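Local coordinates for protein alpha-galactosidase (Umbelopsis vinacea, PDB 3A5V) that releases terminal alpha-linked galactose by hydrolysis, as a tetrameric, N-glycosylated glycoside hydrolase of family 27, at residues D343-N348 / M391-S396; I358-L363 / G370-H375. One frame throughout, in Å; residues are numbered along the deposited sequence.

Interaction 1. Residues D343-N348 / M391-S396; sequences DIWVYN and MDSATS. With NAG (2-acetamido-2-deoxy-beta-D-glucopyranose), chain D; NAG (2-acetamido-2-deoxy-beta-D-glucopyranose), chain B.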
ATOM      1  N   ASP A 343      -9.040   5.397 -33.396  1.00 13.97           N
ATOM      2  CA  ASP A 343      -9.215   4.938 -32.012  1.00 14.27           C
ATOM      3  C   ASP A 343      -9.455   3.431 -31.937  1.00 13.23           C
ATOM      4  O   ASP A 343      -8.848   2.759 -31.104  1.00 13.05           O
ATOM      5  CB  ASP A 343     -10.349   5.682 -31.335  1.00 14.99           C
ATOM      6  CG  ASP A 343      -9.931   7.087 -30.889  1.00 18.79           C
ATOM      7  OD1 ASP A 343      -8.717   7.336 -30.666  1.00 23.15           O
ATOM      8  OD2 ASP A 343     -10.823   7.924 -30.766  1.00 19.69           O
ATOM      9  N   ILE A 344     -10.327   2.913 -32.802  1.00 12.54           N
ATOM     10  CA  ILE A 344     -10.636   1.472 -32.827  1.00 12.86           C
ATOM     11  C   ILE A 344      -9.364   0.620 -32.971  1.00 13.05           C
ATOM     12  O   ILE A 344      -9.221  -0.415 -32.288  1.00 12.87           O
ATOM     13  CB  ILE A 344     -11.697   1.127 -33.912  1.00 12.70           C
ATOM     14  CG1 ILE A 344     -13.049   1.767 -33.534  1.00 12.31           C
ATOM     15  CG2 ILE A 344     -11.862  -0.418 -34.080  1.00 13.79           C
ATOM     16  CD1 ILE A 344     -14.056   1.894 -34.714  1.00 12.83           C
ATOM     17  N   TRP A 345      -8.453   1.061 -33.850  1.00 12.75           N
ATOM     18  CA  TRP A 345      -7.163   0.385 -34.059  1.00 13.00           C
ATOM     19  C   TRP A 345      -5.962   1.211 -33.534  1.00 13.17           C
ATOM     20  O   TRP A 345      -4.871   1.204 -34.133  1.00 11.84           O
ATOM     21  CB  TRP A 345      -6.987  -0.002 -35.549  1.00 13.16           C
ATOM     22  CG  TRP A 345      -7.956  -1.100 -35.941  1.00 13.22           C
ATOM     23  CD1 TRP A 345      -7.823  -2.430 -35.680  1.00 14.73           C
ATOM     24  CD2 TRP A 345      -9.205  -0.948 -36.619  1.00 14.33           C
ATOM     25  NE1 TRP A 345      -8.903  -3.124 -36.166  1.00 15.02           N
ATOM     26  CE2 TRP A 345      -9.770  -2.243 -36.748  1.00 15.10           C
ATOM     27  CE3 TRP A 345      -9.905   0.154 -37.137  1.00 14.22           C
ATOM     28  CZ2 TRP A 345     -11.001  -2.469 -37.364  1.00 14.61           C
ATOM     29  CZ3 TRP A 345     -11.135  -0.065 -37.751  1.00 14.64           C
ATOM     30  CH2 TRP A 345     -11.667  -1.376 -37.869  1.00 14.93           C
ATOM     31  N   VAL A 346      -6.156   1.896 -32.401  1.00 13.28           N
ATOM     32  CA  VAL A 346      -5.094   2.740 -31.823  1.00 13.80           C
ATOM     33  C   VAL A 346      -3.732   2.031 -31.672  1.00 14.86           C
ATOM     34  O   VAL A 346      -2.702   2.632 -31.968  1.00 14.53           O
ATOM     35  CB  VAL A 346      -5.523   3.430 -30.467  1.00 14.15           C
ATOM     36  CG1 VAL A 346      -5.897   2.398 -29.372  1.00 13.87           C
ATOM     37  CG2 VAL A 346      -4.443   4.430 -29.970  1.00 13.80           C
ATOM     38  N   TYR A 347      -3.722   0.768 -31.231  1.00 15.18           N
ATOM     39  CA  TYR A 347      -2.457   0.085 -30.959  1.00 16.36           C
ATOM     40  C   TYR A 347      -1.703  -0.250 -32.248  1.00 17.73           C
ATOM     41  O   TYR A 347      -0.500  -0.550 -32.213  1.00 18.78           O
ATOM     42  CB  TYR A 347      -2.661  -1.141 -30.056  1.00 15.74           C
ATOM     43  CG  TYR A 347      -3.395  -0.767 -28.772  1.00 14.46           C
ATOM     44  CD1 TYR A 347      -2.882   0.217 -27.911  1.00 11.37           C
ATOM     45  CD2 TYR A 347      -4.612  -1.369 -28.444  1.00 14.00           C
ATOM     46  CE1 TYR A 347      -3.573   0.593 -26.757  1.00 11.88           C
ATOM     47  CE2 TYR A 347      -5.291  -1.029 -27.275  1.00 12.84           C
ATOM     48  CZ  TYR A 347      -4.772  -0.038 -26.451  1.00 13.38           C
ATOM     49  OH  TYR A 347      -5.454   0.302 -25.316  1.00 14.24           O
ATOM     50  N   ASN A 348      -2.411  -0.170 -33.378  1.00 17.98           N
ATOM     51  CA  ASN A 348      -1.784  -0.365 -34.692  1.00 18.40           C
ATOM     52  C   ASN A 348      -1.247   0.904 -35.341  1.00 18.11           C
ATOM     53  O   ASN A 348      -0.620   0.823 -36.392  1.00 18.43           O
ATOM     54  CB  ASN A 348      -2.746  -1.049 -35.666  1.00 17.88           C
ATOM     55  CG  ASN A 348      -3.099  -2.459 -35.243  1.00 19.19           C
ATOM     56  OD1 ASN A 348      -4.173  -2.699 -34.682  1.00 18.14           O
ATOM     57  ND2 ASN A 348      -2.211  -3.400 -35.526  1.00 20.02           N
ATOM     58  N   MET A 391     -16.607  -6.134 -39.932  1.00 15.54           N
ATOM     59  CA  MET A 391     -16.429  -7.367 -40.708  1.00 16.65           C
ATOM     60  C   MET A 391     -15.066  -7.451 -41.392  1.00 17.49           C
ATOM     61  O   MET A 391     -14.716  -8.457 -42.002  1.00 17.36           O
ATOM     62  CB  MET A 391     -17.581  -7.545 -41.713  1.00 17.22           C
ATOM     63  CG  MET A 391     -18.953  -7.585 -41.062  1.00 19.13           C
ATOM     64  SD  MET A 391     -19.191  -8.950 -39.888  1.00 23.75           S
ATOM     65  CE  MET A 391     -19.318 -10.312 -41.035  1.00 27.05           C
ATOM     66  N   ASP A 392     -14.288  -6.382 -41.250  1.00 17.81           N
ATOM     67  CA  ASP A 392     -12.922  -6.340 -41.732  1.00 18.54           C
ATOM     68  C   ASP A 392     -12.153  -5.351 -40.852  1.00 18.19           C
ATOM     69  O   ASP A 392     -12.724  -4.719 -39.950  1.00 17.74           O
ATOM     70  CB  ASP A 392     -12.878  -5.917 -43.215  1.00 19.09           C
ATOM     71  CG  ASP A 392     -11.656  -6.492 -43.975  1.00 23.13           C
ATOM     72  OD1 ASP A 392     -10.604  -6.770 -43.358  1.00 24.60           O
ATOM     73  OD2 ASP A 392     -11.759  -6.680 -45.205  1.00 28.84           O
ATOM     74  N   SER A 393     -10.857  -5.239 -41.116  1.00 17.99           N
ATOM     75  CA  SER A 393      -9.954  -4.395 -40.347  1.00 18.15           C
ATOM     76  C   SER A 393      -9.456  -3.235 -41.203  1.00 18.15           C
ATOM     77  O   SER A 393      -9.284  -3.380 -42.415  1.00 18.27           O
ATOM     78  CB  SER A 393      -8.757  -5.234 -39.900  1.00 17.54           C
ATOM     79  OG  SER A 393      -7.785  -4.429 -39.266  1.00 19.40           O
ATOM     80  N   ALA A 394      -9.208  -2.093 -40.573  1.00 18.10           N
ATOM     81  CA  ALA A 394      -8.540  -0.968 -41.250  1.00 18.23           C
ATOM     82  C   ALA A 394      -7.009  -1.025 -41.171  1.00 18.75           C
ATOM     83  O   ALA A 394      -6.333  -0.132 -41.672  1.00 18.24           O
ATOM     84  CB  ALA A 394      -9.055   0.375 -40.717  1.00 17.94           C
ATOM     85  N   THR A 395      -6.463  -2.073 -40.561  1.00 20.29           N
ATOM     86  CA  THR A 395      -5.017  -2.155 -40.334  1.00 22.54           C
ATOM     87  C   THR A 395      -4.282  -2.368 -41.672  1.00 24.68           C
ATOM     88  O   THR A 395      -4.702  -3.194 -42.482  1.00 24.18           O
ATOM     89  CB  THR A 395      -4.655  -3.260 -39.301  1.00 22.34           C
ATOM     90  OG1 THR A 395      -5.193  -2.899 -38.006  1.00 23.00           O
ATOM     91  CG2 THR A 395      -3.130  -3.445 -39.184  1.00 21.67           C
ATOM     92  N   SER A 396      -3.226  -1.584 -41.895  1.00 27.10           N
ATOM     93  CA  SER A 396      -2.365  -1.701 -43.070  1.00 30.38           C
ATOM     94  C   SER A 396      -1.166  -2.584 -42.744  1.00 32.34           C
ATOM     95  O   SER A 396      -0.575  -2.478 -41.661  1.00 33.13           O
ATOM     96  CB  SER A 396      -1.842  -0.320 -43.497  1.00 30.19           C
ATOM     97  OG  SER A 396      -2.856   0.513 -44.056  1.00 32.68           O
TER
HETATM   98  C1  NAG D   2     -13.868  -6.124 -48.614  1.00 31.63           C
HETATM   99  C2  NAG D   2     -13.453  -7.590 -48.446  1.00 33.93           C
HETATM  100  C3  NAG D   2     -11.991  -7.830 -48.836  1.00 37.70           C
HETATM  101  C4  NAG D   2     -11.562  -7.077 -50.105  1.00 40.81           C
HETATM  102  C5  NAG D   2     -12.123  -5.646 -50.129  1.00 39.67           C
HETATM  103  C6  NAG D   2     -11.831  -4.921 -51.446  1.00 39.78           C
HETATM  104  C7  NAG D   2     -14.649  -8.818 -46.698  1.00 30.14           C
HETATM  105  C8  NAG D   2     -14.685  -9.202 -45.243  1.00 30.22           C
HETATM  106  N2  NAG D   2     -13.625  -8.063 -47.081  1.00 31.18           N
HETATM  107  O3  NAG D   2     -11.797  -9.227 -48.983  1.00 37.70           O
HETATM  108  O4  NAG D   2     -10.150  -7.027 -50.160  1.00 47.47           O
HETATM  109  O5  NAG D   2     -13.526  -5.667 -49.906  1.00 35.06           O
HETATM  110  O6  NAG D   2     -12.707  -5.387 -52.458  1.00 41.05           O
HETATM  111  O7  NAG D   2     -15.546  -9.190 -47.452  1.00 29.68           O
HETATM  112  C1  NAG B   1     -17.942  -2.954 -47.422  1.00 21.34           C
HETATM  113  C2  NAG B   1     -17.131  -2.735 -48.713  1.00 23.11           C
HETATM  114  C3  NAG B   1     -16.475  -4.039 -49.177  1.00 24.14           C
HETATM  115  C4  NAG B   1     -15.667  -4.670 -48.041  1.00 23.09           C
HETATM  116  C5  NAG B   1     -16.517  -4.750 -46.760  1.00 20.48           C
HETATM  117  C6  NAG B   1     -15.689  -5.275 -45.583  1.00 18.47           C
HETATM  118  C7  NAG B   1     -17.615  -1.075 -50.432  1.00 27.09           C
HETATM  119  C8  NAG B   1     -18.647  -0.485 -51.355  1.00 27.88           C
HETATM  120  N2  NAG B   1     -17.963  -2.179 -49.771  1.00 25.17           N
HETATM  121  O3  NAG B   1     -15.630  -3.795 -50.281  1.00 26.17           O
HETATM  122  O4  NAG B   1     -15.288  -5.986 -48.399  1.00 27.34           O
HETATM  123  O5  NAG B   1     -17.064  -3.492 -46.445  1.00 19.76           O
HETATM  124  O6  NAG B   1     -16.511  -5.492 -44.461  1.00 18.16           O
HETATM  125  O7  NAG B   1     -16.496  -0.551 -50.332  1.00 28.67           O
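Trp345 lays one face of its indole against Ser393 and Ala394, where the chain runs out of strand 384-390 of the C-terminal beta sandwich and an ST turn bends it. Its CB points toward the tail, and with CG anti to the carbonyl carbon (chi1 -69°), CG comes to 3.9 Å and CD1 to 3.5 Å from Thr395 OG1. NE1 lies 3.5 Å from Ser393 OG, which stands above the ring plane, offset toward the rim. Further out, CZ2 meets the peptide link, 3.7 Å from Ala394 N. At the end of the six-membered ring CZ3 is 3.6 Å from Ala394 CB, a CH-pi contact in which the methyl sits 30° off the ring normal. On the opposite face Ile344 CG2, from the last turn of the preceding helix, sits above the rim. An alanine here would probably open a gap between Ile344 and the 393-394 backbone, and would leave the Ala394 methyl without its aromatic partner.

The turn is defined by Thr395 N donating to Ser393 OG at 3.0 Å, with an N-H...O angle of 163°; Thr395 OG1 adds a weak bond to the same oxygen. The Thr395 side chain crosses that of Asn348 at about a right angle, CG2 lying 3.8 Å from Asn348 ND2. Asp392 O is buried here without a polar partner. The Asp392 carboxylate divides its oxygens: OD1 accepts from Ser393 N, and OD2 accepts from N2 of the glycan's second N-acetylglucosamine (chain D) at 3.0 Å.

Interaction 2. Residues I358-L363 / G370-H375; sequences IEVRDL and GNFSNH. With NAG (2-acetamido-2-deoxy-beta-D-glucopyranose), chain B.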
ATOM      1  N   ILE A 358     -15.785  -0.398 -44.439  1.00 15.85           N
ATOM      2  CA  ILE A 358     -15.954  -1.648 -43.691  1.00 15.40           C
ATOM      3  C   ILE A 358     -17.418  -1.792 -43.275  1.00 15.04           C
ATOM      4  O   ILE A 358     -18.044  -0.819 -42.838  1.00 14.72           O
ATOM      5  CB  ILE A 358     -15.033  -1.695 -42.415  1.00 15.55           C
ATOM      6  CG1 ILE A 358     -13.549  -1.562 -42.790  1.00 17.03           C
ATOM      7  CG2 ILE A 358     -15.241  -2.993 -41.602  1.00 14.25           C
ATOM      8  CD1 ILE A 358     -12.636  -1.258 -41.584  1.00 15.55           C
ATOM      9  N   GLU A 359     -17.954  -3.003 -43.427  1.00 15.20           N
ATOM     10  CA  GLU A 359     -19.310  -3.304 -42.993  1.00 15.50           C
ATOM     11  C   GLU A 359     -19.353  -3.465 -41.476  1.00 14.78           C
ATOM     12  O   GLU A 359     -18.519  -4.163 -40.891  1.00 13.90           O
ATOM     13  CB  GLU A 359     -19.845  -4.594 -43.633  1.00 15.33           C
ATOM     14  CG  GLU A 359     -21.305  -4.848 -43.244  1.00 15.72           C
ATOM     15  CD  GLU A 359     -21.861  -6.215 -43.653  1.00 17.92           C
ATOM     16  OE1 GLU A 359     -21.118  -7.063 -44.177  1.00 19.72           O
ATOM     17  OE2 GLU A 359     -23.070  -6.431 -43.408  1.00 20.73           O
ATOM     18  N   VAL A 360     -20.349  -2.836 -40.861  1.00 15.40           N
ATOM     19  CA  VAL A 360     -20.526  -2.893 -39.410  1.00 15.47           C
ATOM     20  C   VAL A 360     -21.874  -3.530 -39.112  1.00 15.45           C
ATOM     21  O   VAL A 360     -22.901  -3.122 -39.675  1.00 16.32           O
ATOM     22  CB  VAL A 360     -20.479  -1.479 -38.777  1.00 15.53           C
ATOM     23  CG1 VAL A 360     -20.661  -1.568 -37.238  1.00 15.20           C
ATOM     24  CG2 VAL A 360     -19.156  -0.774 -39.135  1.00 15.12           C
ATOM     25  N   ARG A 361     -21.864  -4.525 -38.234  1.00 15.39           N
ATOM     26  CA  ARG A 361     -23.089  -5.229 -37.836  1.00 15.16           C
ATOM     27  C   ARG A 361     -23.416  -4.915 -36.373  1.00 15.14           C
ATOM     28  O   ARG A 361     -22.517  -4.858 -35.526  1.00 14.38           O
ATOM     29  CB  ARG A 361     -22.887  -6.734 -38.007  1.00 15.03           C
ATOM     30  CG  ARG A 361     -24.082  -7.592 -37.612  1.00 16.17           C
ATOM     31  CD  ARG A 361     -23.814  -9.063 -37.934  1.00 16.91           C
ATOM     32  NE  ARG A 361     -24.984  -9.914 -37.670  1.00 17.79           N
ATOM     33  CZ  ARG A 361     -26.004 -10.082 -38.514  1.00 20.86           C
ATOM     34  NH1 ARG A 361     -26.034  -9.430 -39.680  1.00 19.41           N
ATOM     35  NH2 ARG A 361     -27.016 -10.883 -38.177  1.00 20.34           N
ATOM     36  N   ASP A 362     -24.699  -4.721 -36.089  1.00 14.63           N
ATOM     37  CA  ASP A 362     -25.168  -4.524 -34.721  1.00 14.47           C
ATOM     38  C   ASP A 362     -25.557  -5.903 -34.202  1.00 14.22           C
ATOM     39  O   ASP A 362     -26.511  -6.517 -34.708  1.00 13.39           O
ATOM     40  CB  ASP A 362     -26.352  -3.550 -34.690  1.00 14.10           C
ATOM     41  CG  ASP A 362     -26.816  -3.207 -33.272  1.00 15.46           C
ATOM     42  OD1 ASP A 362     -26.877  -4.114 -32.396  1.00 14.07           O
ATOM     43  OD2 ASP A 362     -27.138  -2.019 -33.034  1.00 14.55           O
ATOM     44  N   LEU A 363     -24.813  -6.386 -33.201  1.00 13.15           N
ATOM     45  CA  LEU A 363     -24.964  -7.766 -32.716  1.00 13.92           C
ATOM     46  C   LEU A 363     -26.208  -8.018 -31.868  1.00 14.22           C
ATOM     47  O   LEU A 363     -26.745  -9.141 -31.854  1.00 14.96           O
ATOM     48  CB  LEU A 363     -23.704  -8.219 -31.964  1.00 13.99           C
ATOM     49  CG  LEU A 363     -22.406  -8.235 -32.784  1.00 14.34           C
ATOM     50  CD1 LEU A 363     -21.345  -8.975 -31.992  1.00 11.96           C
ATOM     51  CD2 LEU A 363     -22.593  -8.890 -34.188  1.00 14.19           C
ATOM     52  N   GLY A 370     -24.648  -1.565 -42.597  1.00 16.90           N
ATOM     53  CA  GLY A 370     -24.058  -1.113 -43.856  1.00 17.25           C
ATOM     54  C   GLY A 370     -22.569  -0.852 -43.706  1.00 17.45           C
ATOM     55  O   GLY A 370     -21.966  -1.222 -42.694  1.00 17.20           O
ATOM     56  N   ASN A 371     -21.980  -0.224 -44.720  1.00 16.77           N
ATOM     57  CA  ASN A 371     -20.558   0.098 -44.727  1.00 17.55           C
ATOM     58  C   ASN A 371     -20.312   1.520 -44.242  1.00 17.13           C
ATOM     59  O   ASN A 371     -21.133   2.414 -44.480  1.00 17.39           O
ATOM     60  CB  ASN A 371     -19.982  -0.052 -46.140  1.00 18.03           C
ATOM     61  CG  ASN A 371     -19.552  -1.481 -46.460  1.00 19.12           C
ATOM     62  OD1 ASN A 371     -20.285  -2.434 -46.192  1.00 19.64           O
ATOM     63  ND2 ASN A 371     -18.350  -1.617 -47.051  1.00 18.75           N
ATOM     64  N   PHE A 372     -19.169   1.717 -43.585  1.00 16.72           N
ATOM     65  CA  PHE A 372     -18.747   3.007 -43.047  1.00 16.67           C
ATOM     66  C   PHE A 372     -17.253   3.181 -43.328  1.00 16.46           C
ATOM     67  O   PHE A 372     -16.532   2.187 -43.458  1.00 16.42           O
ATOM     68  CB  PHE A 372     -18.955   3.029 -41.517  1.00 16.82           C
ATOM     69  CG  PHE A 372     -20.396   2.958 -41.092  1.00 18.34           C
ATOM     70  CD1 PHE A 372     -21.072   1.736 -41.063  1.00 18.08           C
ATOM     71  CD2 PHE A 372     -21.081   4.118 -40.726  1.00 19.47           C
ATOM     72  CE1 PHE A 372     -22.414   1.666 -40.674  1.00 19.57           C
ATOM     73  CE2 PHE A 372     -22.430   4.059 -40.337  1.00 20.75           C
ATOM     74  CZ  PHE A 372     -23.093   2.828 -40.311  1.00 19.06           C
ATOM     75  N   SER A 373     -16.798   4.433 -43.418  1.00 15.94           N
ATOM     76  CA  SER A 373     -15.368   4.761 -43.384  1.00 16.47           C
ATOM     77  C   SER A 373     -15.148   5.844 -42.340  1.00 15.87           C
ATOM     78  O   SER A 373     -16.090   6.567 -41.997  1.00 15.53           O
ATOM     79  CB  SER A 373     -14.835   5.192 -44.757  0.60 16.05           C
ATOM     80  OG  SER A 373     -15.432   6.391 -45.171  0.60 16.12           O
ATOM     81  N   ASN A 374     -13.910   5.925 -41.843  1.00 15.82           N
ATOM     82  CA  ASN A 374     -13.427   7.008 -40.971  1.00 16.13           C
ATOM     83  C   ASN A 374     -13.920   6.987 -39.520  1.00 15.34           C
ATOM     84  O   ASN A 374     -13.114   7.074 -38.593  1.00 14.47           O
ATOM     85  CB  ASN A 374     -13.719   8.386 -41.589  1.00 16.99           C
ATOM     86  CG  ASN A 374     -12.843   8.683 -42.799  0.50 17.20           C
ATOM     87  OD1 ASN A 374     -13.276   8.502 -43.926  0.60 19.14           O
ATOM     88  ND2 ASN A 374     -11.607   9.124 -42.564  0.60 16.76           N
ATOM     89  N   HIS A 375     -15.241   6.899 -39.341  1.00 15.29           N
ATOM     90  CA  HIS A 375     -15.855   6.962 -38.007  1.00 15.69           C
ATOM     91  C   HIS A 375     -17.283   6.443 -38.115  1.00 15.33           C
ATOM     92  O   HIS A 375     -17.848   6.378 -39.214  1.00 14.70           O
ATOM     93  CB  HIS A 375     -15.898   8.408 -37.484  1.00 15.76           C
ATOM     94  CG  HIS A 375     -16.727   9.321 -38.339  1.00 19.29           C
ATOM     95  ND1 HIS A 375     -16.170  10.257 -39.179  1.00 24.16           N
ATOM     96  CD2 HIS A 375     -18.069   9.413 -38.510  1.00 21.74           C
ATOM     97  CE1 HIS A 375     -17.130  10.895 -39.827  1.00 23.73           C
ATOM     98  NE2 HIS A 375     -18.291  10.394 -39.444  1.00 24.05           N
TER
HETATM   99  C1  NAG B   1     -17.942  -2.954 -47.422  1.00 21.34           C
HETATM  100  C2  NAG B   1     -17.131  -2.735 -48.713  1.00 23.11           C
HETATM  101  C3  NAG B   1     -16.475  -4.039 -49.177  1.00 24.14           C
HETATM  102  C4  NAG B   1     -15.667  -4.670 -48.041  1.00 23.09           C
HETATM  103  C5  NAG B   1     -16.517  -4.750 -46.760  1.00 20.48           C
HETATM  104  C6  NAG B   1     -15.689  -5.275 -45.583  1.00 18.47           C
HETATM  105  C7  NAG B   1     -17.615  -1.075 -50.432  1.00 27.09           C
HETATM  106  C8  NAG B   1     -18.647  -0.485 -51.355  1.00 27.88           C
HETATM  107  N2  NAG B   1     -17.963  -2.179 -49.771  1.00 25.17           N
HETATM  108  O3  NAG B   1     -15.630  -3.795 -50.281  1.00 26.17           O
HETATM  109  O4  NAG B   1     -15.288  -5.986 -48.399  1.00 27.34           O
HETATM  110  O5  NAG B   1     -17.064  -3.492 -46.445  1.00 19.76           O
HETATM  111  O6  NAG B   1     -16.511  -5.492 -44.461  1.00 18.16           O
HETATM  112  O7  NAG B   1     -16.496  -0.551 -50.332  1.00 28.67           O
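Ile358 and Phe372 form an antiparallel hydrogen-bonded pair (Ile358 N to Phe372 O and Phe372 N to Ile358 O, both 2.9 Å), the axes of the two short strand segments make 124°, well off straight antiparallel, and Val360 N donates to Gly370 O. Between these bonds Glu359 and Asn371 form a non-hydrogen-bonded pair, their CA atoms only 4.0 Å apart. Their side chains share one face of the sheet and cross at about a right angle, Glu359 CB lying 3.4 Å from Asn371 OD1. Glu359 CG, anti to its backbone N, passes near Gly370 O; the carboxylate beyond it is engaged by Ser368 OG. On the Phe372 side, CD1 packs against Val360 CG2 at 3.7 Å, the Ile358 carbonyl O lies at the ring edge, and Trp341 touches both Ile358 and Phe372.

Asn371 ND2 is bonded to C1 of N-acetylglucosamine (chain B) at 1.4 Å and also hydrogen-bonded to Ser357 OG. The sugar folds back across the strands, its O6 accepting from Glu359 N at 3.1 Å with a nearly straight angle of 168°. The result is a beta hairpin carrying an N-glycan at an Asn-Phe-Ser sequon, on the edge strand of the C-terminal beta sandwich.

In the fold
Both contacts belong to the C-terminal beta sandwich, and along the chain interaction 2 falls between the two segments of interaction 1. Each is partly buried, but interaction 2 is a local strand pairing carried by backbone hydrogen bonds, whereas interaction 1 joins distant parts of the chain mainly by aromatic and apolar packing, and the 3-10 turn after its helix reaches a second subunit through Tyr347. Ile358 is common ground: its CD1 packs 3.7 Å from Ala394 N, and the side chain also touches Trp345. A probable hydrogen bond, Met391 N to Glu359 O at 2.9 Å, joins the backbones. The glycan bridges them at the surface, rooted in 370-375 and contacting 391-396.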